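Local coordinates for protein glycosyl hydrolase (Rhizobium leguminosarum bv. trifolii, PDB 5NDX) that probably hydrolyses O-glycosidic bonds as a family 39 glycoside hydrolase, a bacterial orthologue of human alpha-L-iduronidase, at residues E31-E35 / P36-Q40; G286-A289 / R290-Q294; I360-K363 / P364-S368; S595-E598 / G599-Y602. The protein carries 2 engineered substitutions. All coordinates share one frame; numbering follows the deposited sequence.

Interaction 1. Residues E31-E35 / P36-Q40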
loop_
_atom_site.group_PDB
_atom_site.type_symbol
_atom_site.label_atom_id
_atom_site.label_comp_id
_atom_site.label_asym_id
_atom_site.label_seq_id
_atom_site.Cartn_x
_atom_site.Cartn_y
_atom_site.Cartn_z
ATOM N N GLU A 31 -16.593 4.892 -7.539
ATOM C CA GLU A 31 -17.003 6.299 -7.540
ATOM C C GLU A 31 -16.139 7.170 -6.640
ATOM O O GLU A 31 -16.001 8.368 -6.915
ATOM C CB GLU A 31 -18.474 6.456 -7.088
ATOM C CG GLU A 31 -19.500 6.058 -8.132
ATOM C CD GLU A 31 -19.755 4.553 -8.231
ATOM O OE1 GLU A 31 -19.165 3.764 -7.449
ATOM O OE2 GLU A 31 -20.561 4.151 -9.118
ATOM N N LEU A 32 -15.541 6.607 -5.581
ATOM C CA LEU A 32 -14.614 7.407 -4.749
ATOM C C LEU A 32 -13.490 7.970 -5.537
ATOM O O LEU A 32 -12.990 9.036 -5.179
ATOM C CB LEU A 32 -14.056 6.617 -3.559
ATOM C CG LEU A 32 -15.080 6.166 -2.541
ATOM C CD1 LEU A 32 -14.349 5.419 -1.441
ATOM C CD2 LEU A 32 -15.883 7.336 -1.997
ATOM N N LEU A 33 -13.113 7.339 -6.654
ATOM C CA LEU A 33 -12.028 7.893 -7.483
ATOM C C LEU A 33 -12.371 9.267 -8.081
ATOM O O LEU A 33 -11.488 10.011 -8.457
ATOM C CB LEU A 33 -11.645 6.944 -8.616
ATOM C CG LEU A 33 -10.858 5.708 -8.252
ATOM C CD1 LEU A 33 -10.883 4.624 -9.314
ATOM C CD2 LEU A 33 -9.402 6.092 -7.987
ATOM N N LEU A 34 -13.643 9.609 -8.148
ATOM C CA LEU A 34 -14.062 10.923 -8.647
ATOM C C LEU A 34 -14.135 11.974 -7.547
ATOM O O LEU A 34 -14.318 13.113 -7.863
ATOM C CB LEU A 34 -15.445 10.836 -9.293
ATOM C CG LEU A 34 -15.586 9.683 -10.308
ATOM C CD1 LEU A 34 -17.042 9.537 -10.758
ATOM C CD2 LEU A 34 -14.647 9.861 -11.485
ATOM N N GLU A 35 -13.990 11.607 -6.279
ATOM C CA GLU A 35 -14.117 12.567 -5.169
ATOM C C GLU A 35 -12.792 13.286 -4.881
ATOM O O GLU A 35 -11.734 12.692 -4.989
ATOM C CB GLU A 35 -14.528 11.837 -3.888
ATOM C CG GLU A 35 -15.928 11.231 -3.888
ATOM C CD GLU A 35 -17.035 12.254 -4.212
ATOM O OE1 GLU A 35 -16.972 13.436 -3.839
ATOM O OE2 GLU A 35 -17.978 11.872 -4.895
ATOM N N PRO A 36 -12.844 14.552 -4.449
ATOM C CA PRO A 36 -11.576 15.248 -4.147
ATOM C C PRO A 36 -10.747 14.672 -2.986
ATOM O O PRO A 36 -9.516 14.789 -2.989
ATOM C CB PRO A 36 -12.024 16.676 -3.836
ATOM C CG PRO A 36 -13.473 16.531 -3.457
ATOM C CD PRO A 36 -13.995 15.461 -4.371
ATOM N N GLU A 37 -11.407 14.057 -2.018
ATOM C CA GLU A 37 -10.703 13.417 -0.942
ATOM C C GLU A 37 -9.749 12.310 -1.466
ATOM O O GLU A 37 -8.587 12.274 -1.094
ATOM C CB GLU A 37 -11.659 12.811 0.059
ATOM C CG GLU A 37 -12.561 13.812 0.782
ATOM C CD GLU A 37 -13.823 14.148 0.016
ATOM O OE1 GLU A 37 -13.932 13.863 -1.204
ATOM O OE2 GLU A 37 -14.722 14.708 0.637
ATOM N N MET A 38 -10.252 11.425 -2.315
ATOM C CA MET A 38 -9.439 10.381 -2.913
ATOM C C MET A 38 -8.374 10.948 -3.801
ATOM O O MET A 38 -7.251 10.395 -3.838
ATOM C CB MET A 38 -10.281 9.428 -3.728
ATOM C CG MET A 38 -9.581 8.175 -4.220
ATOM S SD MET A 38 -8.621 7.297 -2.961
ATOM C CE MET A 38 -9.962 6.597 -2.001
ATOM N N ARG A 39 -8.694 12.043 -4.516
ATOM C CA ARG A 39 -7.676 12.685 -5.368
ATOM C C ARG A 39 -6.447 13.113 -4.518
ATOM O O ARG A 39 -5.303 12.843 -4.871
ATOM C CB ARG A 39 -8.267 13.880 -6.154
ATOM C CG ARG A 39 -7.219 14.569 -7.015
ATOM C CD ARG A 39 -7.756 15.547 -8.076
ATOM N NE ARG A 39 -6.554 16.102 -8.727
ATOM C CZ ARG A 39 -5.923 15.614 -9.812
ATOM N NH1 ARG A 39 -6.395 14.600 -10.510
ATOM N NH2 ARG A 39 -4.803 16.202 -10.231
ATOM N N GLN A 40 -6.700 13.730 -3.372
ATOM C CA GLN A 40 -5.620 14.109 -2.461
ATOM C C GLN A 40 -4.890 12.862 -1.949
ATOM O O GLN A 40 -3.668 12.847 -1.937
ATOM C CB GLN A 40 -6.125 14.928 -1.292
ATOM C CG GLN A 40 -5.006 15.654 -0.608
ATOM C CD GLN A 40 -5.478 16.435 0.625
ATOM O OE1 GLN A 40 -6.260 17.434 0.539
ATOM N NE2 GLN A 40 -4.976 16.049 1.733
#
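At E35 the chain passes from a short 3-10 segment ending at L34 into the helix starting at P36, and the first helical turn closes where R39 N bonds to E35 O at 3.1 Å. E35 therefore occupies the N-cap position, with P36 in the first turn, where its lack of an N-H costs nothing. The side chain of M38 turns back over the 3-10 segment. M38 CB sits tightly on L32 O at 3.1 Å, an oxygen that also accepts E35 N at 3.0 Å. With CG anti to the backbone N (chi1 -171°) and further bends at chi2 and chi3, the thioether curls so that M38 CE ends 4.4 Å from L32 CB, while M38 CG lies 4.3 Å from L33 CD2. This is the link between the first strand of the TIM barrel, 24-27, and the helix that follows it: F27 of that strand touches L32, L33 and M38, and L33 also packs on A81 and M85 of helix 76-87. On the polar side, E35 and E37 run side by side with their carboxylate planes 52° apart. E35 OE1 and E37 OE1 stand 4.0 Å from each other, like charges that R332 probably reconciles by making a salt bridge to both residues. R39 extends away from the turn to E541 and E87, with a salt bridge to each.

Interaction 2. Residues G286-A289 / R290-Q294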
loop_
_atom_site.group_PDB
_atom_site.type_symbol
_atom_site.label_atom_id
_atom_site.label_comp_id
_atom_site.label_asym_id
_atom_site.label_seq_id
_atom_site.Cartn_x
_atom_site.Cartn_y
_atom_site.Cartn_z
ATOM N N GLY A 286 3.020 -2.894 12.850
ATOM C CA GLY A 286 3.707 -4.130 13.217
ATOM C C GLY A 286 3.113 -5.346 12.551
ATOM O O GLY A 286 3.825 -6.167 11.947
ATOM N N ILE A 287 1.802 -5.427 12.615
ATOM C CA ILE A 287 1.087 -6.584 12.105
ATOM C C ILE A 287 1.141 -6.708 10.588
ATOM O O ILE A 287 1.232 -7.813 10.069
ATOM C CB ILE A 287 -0.373 -6.630 12.659
ATOM C CG1 ILE A 287 -0.816 -8.083 12.828
ATOM C CG2 ILE A 287 -1.356 -6.001 11.730
ATOM C CD1 ILE A 287 -0.151 -8.736 14.042
ATOM N N ILE A 288 1.057 -5.601 9.848
ATOM C CA ILE A 288 1.297 -5.648 8.377
ATOM C C ILE A 288 2.692 -6.214 8.058
ATOM O O ILE A 288 2.861 -7.100 7.190
ATOM C CB ILE A 288 1.169 -4.234 7.775
ATOM C CG1 ILE A 288 -0.326 -3.788 7.768
ATOM C CG2 ILE A 288 1.673 -4.168 6.331
ATOM C CD1 ILE A 288 -0.546 -2.292 7.571
ATOM N N ALA A 289 3.713 -5.716 8.778
ATOM C CA ALA A 289 5.041 -6.183 8.548
ATOM C C ALA A 289 5.206 -7.666 8.954
ATOM O O ALA A 289 5.902 -8.445 8.273
ATOM C CB ALA A 289 6.062 -5.284 9.224
ATOM N N ARG A 290 4.561 -8.050 10.050
ATOM C CA ARG A 290 4.609 -9.402 10.515
ATOM C C ARG A 290 3.997 -10.385 9.513
ATOM O O ARG A 290 4.569 -11.437 9.259
ATOM C CB ARG A 290 3.940 -9.513 11.884
ATOM C CG ARG A 290 3.592 -10.899 12.322
ATOM C CD ARG A 290 3.226 -10.870 13.783
ATOM N NE ARG A 290 2.662 -12.116 14.236
ATOM C CZ ARG A 290 3.258 -13.038 14.989
ATOM N NH1 ARG A 290 4.484 -12.939 15.407
ATOM N NH2 ARG A 290 2.587 -14.126 15.276
ATOM N N ILE A 291 2.851 -10.044 8.968
ATOM C CA ILE A 291 2.216 -10.830 7.901
ATOM C C ILE A 291 3.142 -10.979 6.660
ATOM O O ILE A 291 3.344 -12.090 6.107
ATOM C CB ILE A 291 0.897 -10.214 7.516
ATOM C CG1 ILE A 291 -0.139 -10.493 8.616
ATOM C CG2 ILE A 291 0.371 -10.745 6.192
ATOM C CD1 ILE A 291 -1.334 -9.582 8.544
ATOM N N ILE A 292 3.741 -9.870 6.265
ATOM C CA ILE A 292 4.711 -9.891 5.193
ATOM C C ILE A 292 5.883 -10.804 5.501
ATOM O O ILE A 292 6.255 -11.664 4.668
ATOM C CB ILE A 292 5.164 -8.462 4.836
ATOM C CG1 ILE A 292 4.001 -7.769 4.082
ATOM C CG2 ILE A 292 6.482 -8.488 4.058
ATOM C CD1 ILE A 292 4.061 -6.248 4.034
ATOM N N GLU A 293 6.470 -10.657 6.693
ATOM C CA GLU A 293 7.636 -11.460 7.000
ATOM C C GLU A 293 7.312 -12.968 7.040
ATOM O O GLU A 293 8.129 -13.797 6.613
ATOM C CB GLU A 293 8.290 -10.982 8.290
ATOM C CG GLU A 293 9.612 -11.654 8.601
ATOM C CD GLU A 293 9.511 -12.976 9.359
ATOM O OE1 GLU A 293 8.451 -13.306 9.925
ATOM O OE2 GLU A 293 10.563 -13.662 9.418
ATOM N N GLN A 294 6.141 -13.318 7.554
ATOM C CA GLN A 294 5.689 -14.695 7.552
ATOM C C GLN A 294 5.547 -15.266 6.124
ATOM O O GLN A 294 5.908 -16.421 5.870
ATOM C CB GLN A 294 4.344 -14.842 8.283
ATOM C CG GLN A 294 4.418 -14.678 9.790
ATOM C CD GLN A 294 3.045 -14.439 10.426
ATOM O OE1 GLN A 294 2.067 -14.151 9.767
ATOM N NE2 GLN A 294 3.004 -14.483 11.709
#
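I288 and I292 meet one turn apart on the alpha helix 282-300, the seventh helix of the TIM barrel, which makes the beta-alpha-beta crossover from strand 261-263 to strand 307-310. Their side chains lie alongside each other, I288 CG2 being 3.9 Å from I292 CD1. In I292, CG1 is anti to the carbonyl carbon (chi1 -73°), which lays CG1 against I288 O at 3.4 Å; I291 does the same one position earlier, with its CG1 on I287 O. Around the turn, I287 CD1 reaches the aliphatic part of R290, 4.0 Å from R290 CD. Four successive helical bonds fix the spacing of these groups, the tightest being R290 N to G286 O and E293 N to A289 O, each 2.8 Å long. Further out, I288 packs on S368 and I292 on L372, both of helix 364-372, whereas I291 faces I238 of helix 235-252. The extended chain of R290 carries its guanidinium to a salt bridge with D416, and R290 NE also bonds to T235 OG1. E293 is held by R297. That same T235 hydroxyl receives Q294 NE2, which stands 3.3 Å above one face of the R290 guanidinium, offset toward its rim.

Interaction 3. Residues I360-K363 / P364-S368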
loop_
_atom_site.group_PDB
_atom_site.type_symbol
_atom_site.label_atom_id
_atom_site.label_comp_id
_atom_site.label_asym_id
_atom_site.label_seq_id
_atom_site.Cartn_x
_atom_site.Cartn_y
_atom_site.Cartn_z
ATOM N N ILE A 360 -7.122 15.273 6.044
ATOM C CA ILE A 360 -6.746 13.889 6.264
ATOM C C ILE A 360 -5.356 13.807 6.871
ATOM O O ILE A 360 -4.440 14.540 6.488
ATOM C CB ILE A 360 -6.798 13.018 4.994
ATOM C CG1 ILE A 360 -6.038 13.632 3.827
ATOM C CG2 ILE A 360 -8.248 12.764 4.663
ATOM C CD1 ILE A 360 -6.076 12.782 2.576
ATOM N N ILE A 361 -5.241 12.903 7.852
ATOM C CA ILE A 361 -4.029 12.644 8.534
ATOM C C ILE A 361 -3.600 11.180 8.292
ATOM O O ILE A 361 -4.396 10.264 8.440
ATOM C CB ILE A 361 -4.213 12.918 10.025
ATOM C CG1 ILE A 361 -4.568 14.377 10.303
ATOM C CG2 ILE A 361 -2.972 12.557 10.798
ATOM C CD1 ILE A 361 -3.503 15.407 9.929
ATOM N N LYS A 362 -2.358 10.977 7.907
ATOM C CA LYS A 362 -1.765 9.627 7.721
ATOM C C LYS A 362 -1.733 8.769 8.933
ATOM O O LYS A 362 -1.339 9.192 10.001
ATOM C CB LYS A 362 -0.312 9.723 7.240
ATOM C CG LYS A 362 -0.229 10.093 5.822
ATOM C CD LYS A 362 1.118 10.577 5.220
ATOM C CE LYS A 362 2.370 9.985 5.719
ATOM N NZ LYS A 362 3.547 10.388 4.817
ATOM N N LYS A 363 -2.074 7.520 8.723
ATOM C CA LYS A 363 -2.123 6.518 9.776
ATOM C C LYS A 363 -1.067 5.427 9.525
ATOM O O LYS A 363 -0.464 5.390 8.435
ATOM C CB LYS A 363 -3.528 5.903 9.796
ATOM C CG LYS A 363 -4.580 6.818 10.393
ATOM C CD LYS A 363 -5.996 6.290 10.159
ATOM C CE LYS A 363 -6.270 4.981 10.893
ATOM N NZ LYS A 363 -7.572 4.475 10.438
ATOM N N PRO A 364 -0.877 4.514 10.512
ATOM C CA PRO A 364 0.170 3.502 10.411
ATOM C C PRO A 364 0.071 2.527 9.287
ATOM O O PRO A 364 1.101 1.989 8.893
ATOM C CB PRO A 364 0.155 2.799 11.776
ATOM C CG PRO A 364 -0.345 3.881 12.701
ATOM C CD PRO A 364 -1.338 4.668 11.901
ATOM N N GLY A 365 -1.114 2.317 8.728
ATOM C CA GLY A 365 -1.263 1.468 7.567
ATOM C C GLY A 365 -0.439 1.960 6.366
ATOM O O GLY A 365 -0.062 1.141 5.518
ATOM N N LEU A 366 -0.235 3.286 6.265
ATOM C CA LEU A 366 0.510 3.907 5.173
ATOM C C LEU A 366 1.968 4.067 5.549
ATOM O O LEU A 366 2.832 3.690 4.761
ATOM C CB LEU A 366 -0.058 5.282 4.752
ATOM C CG LEU A 366 0.616 6.005 3.582
ATOM C CD1 LEU A 366 0.751 5.050 2.397
ATOM C CD2 LEU A 366 -0.208 7.214 3.164
ATOM N N THR A 367 2.235 4.548 6.755
ATOM C CA THR A 367 3.607 4.781 7.180
ATOM C C THR A 367 4.394 3.501 7.247
ATOM O O THR A 367 5.586 3.469 6.905
ATOM C CB THR A 367 3.700 5.571 8.474
ATOM O OG1 THR A 367 2.994 4.877 9.513
ATOM C CG2 THR A 367 3.114 6.954 8.288
ATOM N N SER A 368 3.749 2.418 7.637
ATOM C CA SER A 368 4.435 1.146 7.643
ATOM C C SER A 368 4.909 0.808 6.203
ATOM O O SER A 368 6.015 0.304 6.033
ATOM C CB SER A 368 3.563 0.008 8.173
ATOM O OG SER A 368 2.383 -0.057 7.403
#
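K363 O receives two backbone donors from the first turn of helix 364-372, which probably takes the place of the eighth helix of the TIM barrel and follows directly on strand 358-362. T367 N comes to K363 O in the carbonyl plane at 3.3 Å, while L366 N, 3.0 Å from the same K363 O, sits above that plane. K363 is the N-cap residue. P364 O is doubly used as well, taking S368 N and, in its carbonyl plane, S368 OG at 2.8 Å, so the serine hydroxyl is satisfied within the helix. The two buried ammonium groups find partners elsewhere. K363 NZ donates to T324 OG1 and to the carbonyls of G319 and Q322, and K362 NZ makes salt bridges with E370 and E491. On its way there K362 crosses the helix start, with CG 3.9 Å from L366 CD2. A bend at chi3 (35°) then brings K362 CE within 4.0 Å of T367 CG2. With a serine in place of T367, that methyl would be gone, and a small gap would probably open beside K362 CE, whose ammonium would still be tied to its two glutamates. At the junction itself the prolyl ring brings P364 CD to 3.3 Å from K363 CB, a closeness set largely by the peptide link.

Interaction 4. Residues S595-E598 / G599-Y602. Engineered in segment 595-598: E598 (natural residue Gln).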
loop_
_atom_site.group_PDB
_atom_site.type_symbol
_atom_site.label_atom_id
_atom_site.label_comp_id
_atom_site.label_asym_id
_atom_site.label_seq_id
_atom_site.Cartn_x
_atom_site.Cartn_y
_atom_site.Cartn_z
ATOM N N SER A 595 -2.544 27.121 4.779
ATOM C CA SER A 595 -2.487 28.604 4.807
ATOM C C SER A 595 -1.305 29.182 4.034
ATOM O O SER A 595 -0.411 29.760 4.618
ATOM C CB SER A 595 -2.466 29.072 6.265
ATOM O OG SER A 595 -3.605 28.535 6.926
ATOM N N PRO A 596 -1.269 28.976 2.724
ATOM C CA PRO A 596 -0.204 29.605 1.969
ATOM C C PRO A 596 -0.295 31.138 2.045
ATOM O O PRO A 596 -1.397 31.667 2.050
ATOM C CB PRO A 596 -0.484 29.163 0.534
ATOM C CG PRO A 596 -1.927 28.869 0.498
ATOM C CD PRO A 596 -2.253 28.326 1.853
ATOM N N PRO A 597 0.848 31.832 2.091
ATOM C CA PRO A 597 0.791 33.293 1.996
ATOM C C PRO A 597 0.370 33.728 0.591
ATOM O O PRO A 597 0.229 32.905 -0.312
ATOM C CB PRO A 597 2.223 33.715 2.316
ATOM C CG PRO A 597 3.063 32.578 1.826
ATOM C CD PRO A 597 2.231 31.325 1.966
ATOM N N GLU A 598 0.117 35.016 0.410
ATOM C CA GLU A 598 -0.240 35.538 -0.904
ATOM C C GLU A 598 0.948 35.504 -1.861
ATOM O O GLU A 598 2.091 35.667 -1.438
ATOM C CB GLU A 598 -0.807 36.951 -0.796
ATOM C CG GLU A 598 -2.234 36.981 -0.261
ATOM C CD GLU A 598 -2.954 38.289 -0.571
ATOM O OE1 GLU A 598 -2.906 38.776 -1.736
ATOM O OE2 GLU A 598 -3.583 38.832 0.363
ATOM N N GLY A 599 0.650 35.283 -3.144
ATOM C CA GLY A 599 1.662 35.103 -4.198
ATOM C C GLY A 599 2.675 34.033 -3.800
ATOM O O GLY A 599 3.904 34.280 -3.813
ATOM N N VAL A 600 2.147 32.880 -3.363
ATOM C CA VAL A 600 2.994 31.788 -2.831
ATOM C C VAL A 600 3.754 31.121 -3.986
ATOM O O VAL A 600 3.181 30.798 -5.004
ATOM C CB VAL A 600 2.189 30.722 -2.043
ATOM C CG1 VAL A 600 1.142 30.032 -2.914
ATOM C CG2 VAL A 600 3.124 29.695 -1.398
ATOM N N ARG A 601 5.045 30.941 -3.812
ATOM C CA ARG A 601 5.806 30.041 -4.663
ATOM C C ARG A 601 6.408 28.908 -3.792
ATOM O O ARG A 601 7.028 29.178 -2.748
ATOM C CB ARG A 601 6.900 30.828 -5.393
ATOM C CG ARG A 601 7.531 30.086 -6.553
ATOM C CD ARG A 601 8.359 30.996 -7.479
ATOM N NE ARG A 601 8.779 30.246 -8.678
ATOM C CZ ARG A 601 8.027 30.014 -9.769
ATOM N NH1 ARG A 601 6.792 30.506 -9.883
ATOM N NH2 ARG A 601 8.520 29.298 -10.783
ATOM N N TYR A 602 6.239 27.667 -4.258
ATOM C CA TYR A 602 6.726 26.452 -3.598
ATOM C C TYR A 602 8.035 26.009 -4.225
ATOM O O TYR A 602 8.249 26.235 -5.394
ATOM C CB TYR A 602 5.675 25.342 -3.701
ATOM C CG TYR A 602 4.492 25.580 -2.796
ATOM C CD1 TYR A 602 4.612 25.442 -1.407
ATOM C CD2 TYR A 602 3.264 25.964 -3.315
ATOM C CE1 TYR A 602 3.536 25.666 -0.560
ATOM C CE2 TYR A 602 2.166 26.175 -2.485
ATOM C CZ TYR A 602 2.321 26.044 -1.116
ATOM O OH TYR A 602 1.259 26.284 -0.327
#
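V600 closes a distorted beta turn that runs from P597, with extended angles at E598 and left-handed helical ones at G599, and packs its branches against P596 and P597; the turn leads into strand 601-607 of what looks like a fibronectin type III-like sandwich at the C-terminal end of the chain. The packed part lies on the inner side. V600 CG1 touches P596 CB at 3.9 Å, and V600 CG2 meets P597 CD at 3.8 Å, the valine crossing the second proline at about a right angle. CG1 takes the slot between the backbone N and the carbonyl carbon (chi1 61°), which frees CG2 to hang over one face of the Y602 ring, 3.7 Å above its plane and offset toward the rim. If V600 were an alanine, both branches would be missing, and a gap would probably open between the proline rings and the Y602 face. V571 of strand 566-572 touches P597, V600 and Y602 too. The outer side is loose by comparison. E598, an engineered residue, extends its carboxylate at the exposed bend, and the chain there is tied down by E598 O bonding to T573 OG1. G599 follows with positive phi (52°), a conformation favourable to glycine. Back inside, the phenol oxygen of Y602 is hydrogen-bonded to H593 ND1, the two rings lying roughly perpendicular, and Y602 OH also rests against P596 CB at 3.5 Å.

Interactions 1, 2 and 3 belong to the TIM-barrel body and interaction 4 to what is probably a fibronectin type III-like C-terminal domain; the centre of interaction 4 lies about 31 Å from the centre of the chain. Interaction 3 joins its neighbours: I360 packs on Q40 of interaction 1, and S368 and G365 meet I288 of interaction 2, whereas interactions 1 and 2 lie on opposite sides of the chain's centre. Interactions 2 and 3 are fully buried, interaction 1 partly so, and interaction 4 is on the surface. Two of them, 1 and 3, are helix starts with proline after the N-cap residue; interaction 2 is mid-helix. Charged ends find outside partners in the first three, while proline and valine packing dominates interaction 4.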